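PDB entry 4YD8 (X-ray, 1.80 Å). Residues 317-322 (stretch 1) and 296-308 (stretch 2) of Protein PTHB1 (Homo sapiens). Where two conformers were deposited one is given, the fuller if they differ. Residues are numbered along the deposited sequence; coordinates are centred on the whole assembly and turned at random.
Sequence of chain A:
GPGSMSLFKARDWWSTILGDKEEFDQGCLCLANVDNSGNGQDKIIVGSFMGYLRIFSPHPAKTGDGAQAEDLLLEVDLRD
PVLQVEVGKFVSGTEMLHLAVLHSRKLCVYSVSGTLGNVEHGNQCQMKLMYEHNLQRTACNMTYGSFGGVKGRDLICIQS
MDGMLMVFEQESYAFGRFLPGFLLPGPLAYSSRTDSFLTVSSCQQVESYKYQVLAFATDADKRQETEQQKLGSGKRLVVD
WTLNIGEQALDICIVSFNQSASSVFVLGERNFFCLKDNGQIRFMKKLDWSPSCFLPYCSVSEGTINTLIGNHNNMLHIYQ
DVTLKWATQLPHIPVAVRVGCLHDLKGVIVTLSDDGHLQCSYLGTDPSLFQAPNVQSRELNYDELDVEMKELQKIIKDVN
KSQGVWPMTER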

# COMPACT_ATOMS: atom_id res chain seq x y z
N HIS A 317 -14.23 -8.05 5.27
CA HIS A 317 -15.45 -7.25 5.40
C HIS A 317 -15.40 -6.00 4.55
O HIS A 317 -14.34 -5.44 4.35
CB HIS A 317 -15.68 -6.83 6.86
CG HIS A 317 -15.91 -7.98 7.78
ND1 HIS A 317 -15.08 -8.26 8.84
CD2 HIS A 317 -16.87 -8.93 7.80
CE1 HIS A 317 -15.52 -9.33 9.48
NE2 HIS A 317 -16.61 -9.75 8.87
N ILE A 318 -16.56 -5.57 4.07
CA ILE A 318 -16.68 -4.26 3.43
C ILE A 318 -17.65 -3.40 4.20
O ILE A 318 -18.79 -3.80 4.40
CB ILE A 318 -17.17 -4.35 1.98
CG1 ILE A 318 -16.08 -4.92 1.09
CG2 ILE A 318 -17.55 -2.97 1.47
CD1 ILE A 318 -16.56 -5.12 -0.37
N TYR A 319 -17.17 -2.24 4.64
CA TYR A 319 -17.99 -1.24 5.31
C TYR A 319 -18.25 -0.06 4.38
O TYR A 319 -17.35 0.40 3.69
CB TYR A 319 -17.29 -0.74 6.58
CG TYR A 319 -17.11 -1.83 7.59
CD1 TYR A 319 -15.98 -2.65 7.57
CD2 TYR A 319 -18.09 -2.08 8.54
CE1 TYR A 319 -15.83 -3.67 8.49
CE2 TYR A 319 -17.94 -3.09 9.46
CZ TYR A 319 -16.81 -3.88 9.43
OH TYR A 319 -16.67 -4.90 10.35
N GLN A 320 -19.49 0.42 4.37
CA GLN A 320 -19.78 1.75 3.85
C GLN A 320 -19.89 2.66 5.06
O GLN A 320 -20.82 2.51 5.86
CB GLN A 320 -21.07 1.77 3.03
CG GLN A 320 -21.34 3.14 2.40
CD GLN A 320 -22.55 3.13 1.47
OE1 GLN A 320 -23.39 2.24 1.53
NE2 GLN A 320 -22.64 4.13 0.61
N ASP A 321 -18.95 3.58 5.19
CA ASP A 321 -18.76 4.37 6.41
C ASP A 321 -18.55 3.39 7.56
O ASP A 321 -17.54 2.68 7.55
CB ASP A 321 -19.93 5.34 6.63
CG ASP A 321 -20.03 6.40 5.54
OD1 ASP A 321 -18.98 6.67 4.89
OD2 ASP A 321 -21.13 6.95 5.32
N VAL A 322 -19.47 3.29 8.52
CA VAL A 322 -19.30 2.30 9.59
C VAL A 322 -20.26 1.12 9.47
O VAL A 322 -20.34 0.28 10.37
CB VAL A 322 -19.47 2.95 11.02
CG1 VAL A 322 -18.65 4.24 11.13
CG2 VAL A 322 -20.95 3.24 11.32
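Stretch 2, residues 296-308: PYCSVSEGTINTL

Stretch 2 folds back on itself as a hairpin-like segment, and its second strand, 306-308, runs antiparallel to strand 317-320 of stretch 1. The two strand axes approach to 4.6 Å, with an angle of 159° between their N-to-C directions. Register is set by Tyr-319 and Thr-307, a hydrogen-bonded pair in which Thr-307 N donates to Tyr-319 O (2.8 Å) and Tyr-319 N to Thr-307 O (2.9 Å). Ile-318 faces Leu-308 and Gln-320 faces Asn-306 as non-hydrogen-bonded pairs, their CA atoms 4.6 and 4.4 Å apart, respectively. Beyond the strand, the ladder gains one more rung, from Asp-321 N to Ile-305 O (2.8 Å).

Side chains of Ile-318, Gln-320, Asn-306 and Leu-308 share one face of the sheet. Ile-318 adopts an m,t rotamer that extends its CD1 to Tyr-297, 4.0 Å from CZ and 3.2 Å from OH, while its CG1 packs 3.5 Å from CD2 of Leu-308. Tyr-297, with chi1 p, points toward stretch 1 from the neighbouring strand; its hydroxyl also accepts a weak hydrogen bond from Asn-306 ND2 (3.4 Å), so the amide and the aromatic side chain meet beside the isoleucine.

Gln-320 is extended, with chi1 and chi2 both t, and this carries its amide past Asn-306 to the loop. There NE2 donates to Thr-304 OG1 at 3.0 Å and lies 3.4 Å from Val-300 CG2. On the way, Gln-320 CG passes 3.4 Å from Asn-306 OD1. The p rotamer of Thr-304 presents OG1 to the amide and leaves CG2 3.4 Å from Asp-321 OD2. Thr-304 closes a type II turn begun at Ser-301, with Thr-304 N bonded to Ser-301 O (3.0 Å). Gly-303 occupies the turn at phi 82°, where a CB would be jammed against the preceding carbonyl oxygen.

Asp-321 leaves the strand with a positive phi of 57°. Its CA-to-CB bond points sideways, but the m rotamer brings the carboxylate back to stretch 2, where OD1 accepts a hydrogen bond from Ile-305 N (3.2 Å). Two waters link the carboxylate to Gly-303 O, one through each oxygen.

The opposite face carries Tyr-319 and Thr-307, both with chi1 m. The tyrosine ring has Thr-307 O at its edge. Thr-307 OG1 donates to a water at 2.7 Å, which in turn donates to Ile-305 O (3.0 Å) and Asp-321 O (2.9 Å), tying the Thr-307 side chain to the backbones of Ile-305 and Asp-321, just past Gln-320.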

# COMPACT_ATOMS: atom_id res chain seq x y z
N PRO A 296 -9.45 1.55 2.39
CA PRO A 296 -10.51 2.43 1.87
C PRO A 296 -10.34 2.50 0.36
O PRO A 296 -9.31 3.01 -0.07
CB PRO A 296 -10.22 3.80 2.52
CG PRO A 296 -9.20 3.52 3.60
CD PRO A 296 -8.44 2.31 3.15
N TYR A 297 -11.30 1.98 -0.42
CA TYR A 297 -11.01 1.67 -1.83
C TYR A 297 -11.92 2.33 -2.84
O TYR A 297 -11.60 2.36 -4.02
CB TYR A 297 -11.05 0.15 -2.06
CG TYR A 297 -12.43 -0.48 -1.96
CD1 TYR A 297 -12.96 -0.85 -0.73
CD2 TYR A 297 -13.20 -0.72 -3.10
CE1 TYR A 297 -14.22 -1.43 -0.63
CE2 TYR A 297 -14.48 -1.31 -3.01
CZ TYR A 297 -14.98 -1.66 -1.76
OH TYR A 297 -16.23 -2.22 -1.64
N CYS A 298 -13.06 2.87 -2.40
CA CYS A 298 -13.93 3.57 -3.34
C CYS A 298 -15.03 4.32 -2.61
O CYS A 298 -15.23 4.16 -1.40
CB CYS A 298 -14.57 2.60 -4.35
SG CYS A 298 -16.06 1.73 -3.77
N SER A 299 -15.74 5.14 -3.37
CA SER A 299 -16.96 5.75 -2.88
C SER A 299 -18.09 5.42 -3.83
O SER A 299 -17.99 5.68 -5.03
CB SER A 299 -16.80 7.27 -2.76
OG SER A 299 -18.07 7.86 -2.60
N VAL A 300 -19.17 4.83 -3.31
CA VAL A 300 -20.30 4.46 -4.18
C VAL A 300 -21.42 5.48 -4.09
O VAL A 300 -22.41 5.39 -4.81
CB VAL A 300 -20.87 3.07 -3.84
CG1 VAL A 300 -19.76 2.01 -3.85
CG2 VAL A 300 -21.59 3.09 -2.49
N SER A 301 -21.28 6.45 -3.19
CA SER A 301 -22.25 7.55 -3.12
C SER A 301 -21.61 8.76 -2.45
O SER A 301 -20.72 8.61 -1.61
CB SER A 301 -23.52 7.13 -2.37
OG SER A 301 -23.25 6.94 -1.00
N GLU A 302 -22.08 9.94 -2.83
CA GLU A 302 -21.47 11.18 -2.34
C GLU A 302 -21.40 11.23 -0.82
O GLU A 302 -22.37 10.92 -0.12
CB GLU A 302 -22.25 12.39 -2.87
N GLY A 303 -20.24 11.60 -0.30
CA GLY A 303 -20.06 11.72 1.13
C GLY A 303 -19.77 10.41 1.84
O GLY A 303 -19.50 10.42 3.04
N THR A 304 -19.84 9.28 1.14
CA THR A 304 -19.52 8.00 1.79
C THR A 304 -18.28 7.34 1.21
O THR A 304 -17.83 7.65 0.11
CB THR A 304 -20.69 7.01 1.72
OG1 THR A 304 -20.80 6.48 0.39
CG2 THR A 304 -22.00 7.69 2.12
N ILE A 305 -17.72 6.42 1.98
CA ILE A 305 -16.53 5.70 1.55
C ILE A 305 -16.66 4.23 1.91
O ILE A 305 -17.16 3.86 2.99
CB ILE A 305 -15.24 6.31 2.17
CG1 ILE A 305 -15.08 7.77 1.74
CG2 ILE A 305 -14.01 5.49 1.76
CD1 ILE A 305 -13.81 8.44 2.21
N ASN A 306 -16.24 3.38 0.97
CA ASN A 306 -16.22 1.93 1.21
C ASN A 306 -14.82 1.47 1.61
O ASN A 306 -13.82 1.85 0.99
CB ASN A 306 -16.69 1.14 -0.03
CG ASN A 306 -18.21 1.06 -0.16
OD1 ASN A 306 -18.94 1.92 0.32
ND2 ASN A 306 -18.68 0.02 -0.86
N THR A 307 -14.75 0.63 2.64
CA THR A 307 -13.48 0.17 3.20
C THR A 307 -13.45 -1.34 3.36
O THR A 307 -14.36 -1.93 3.96
CB THR A 307 -13.21 0.83 4.57
OG1 THR A 307 -13.19 2.26 4.41
CG2 THR A 307 -11.86 0.36 5.13
N LEU A 308 -12.41 -1.97 2.82
CA LEU A 308 -12.17 -3.39 3.05
C LEU A 308 -11.42 -3.56 4.35
O LEU A 308 -10.47 -2.84 4.59
CB LEU A 308 -11.36 -4.00 1.90
CG LEU A 308 -12.14 -4.37 0.65
CD1 LEU A 308 -11.17 -4.34 -0.52
CD2 LEU A 308 -12.73 -5.75 0.82
O HOH W 1 -20.96 9.56 5.28
O HOH W 2 -17.65 8.86 4.56
O HOH W 3 -15.63 2.95 5.44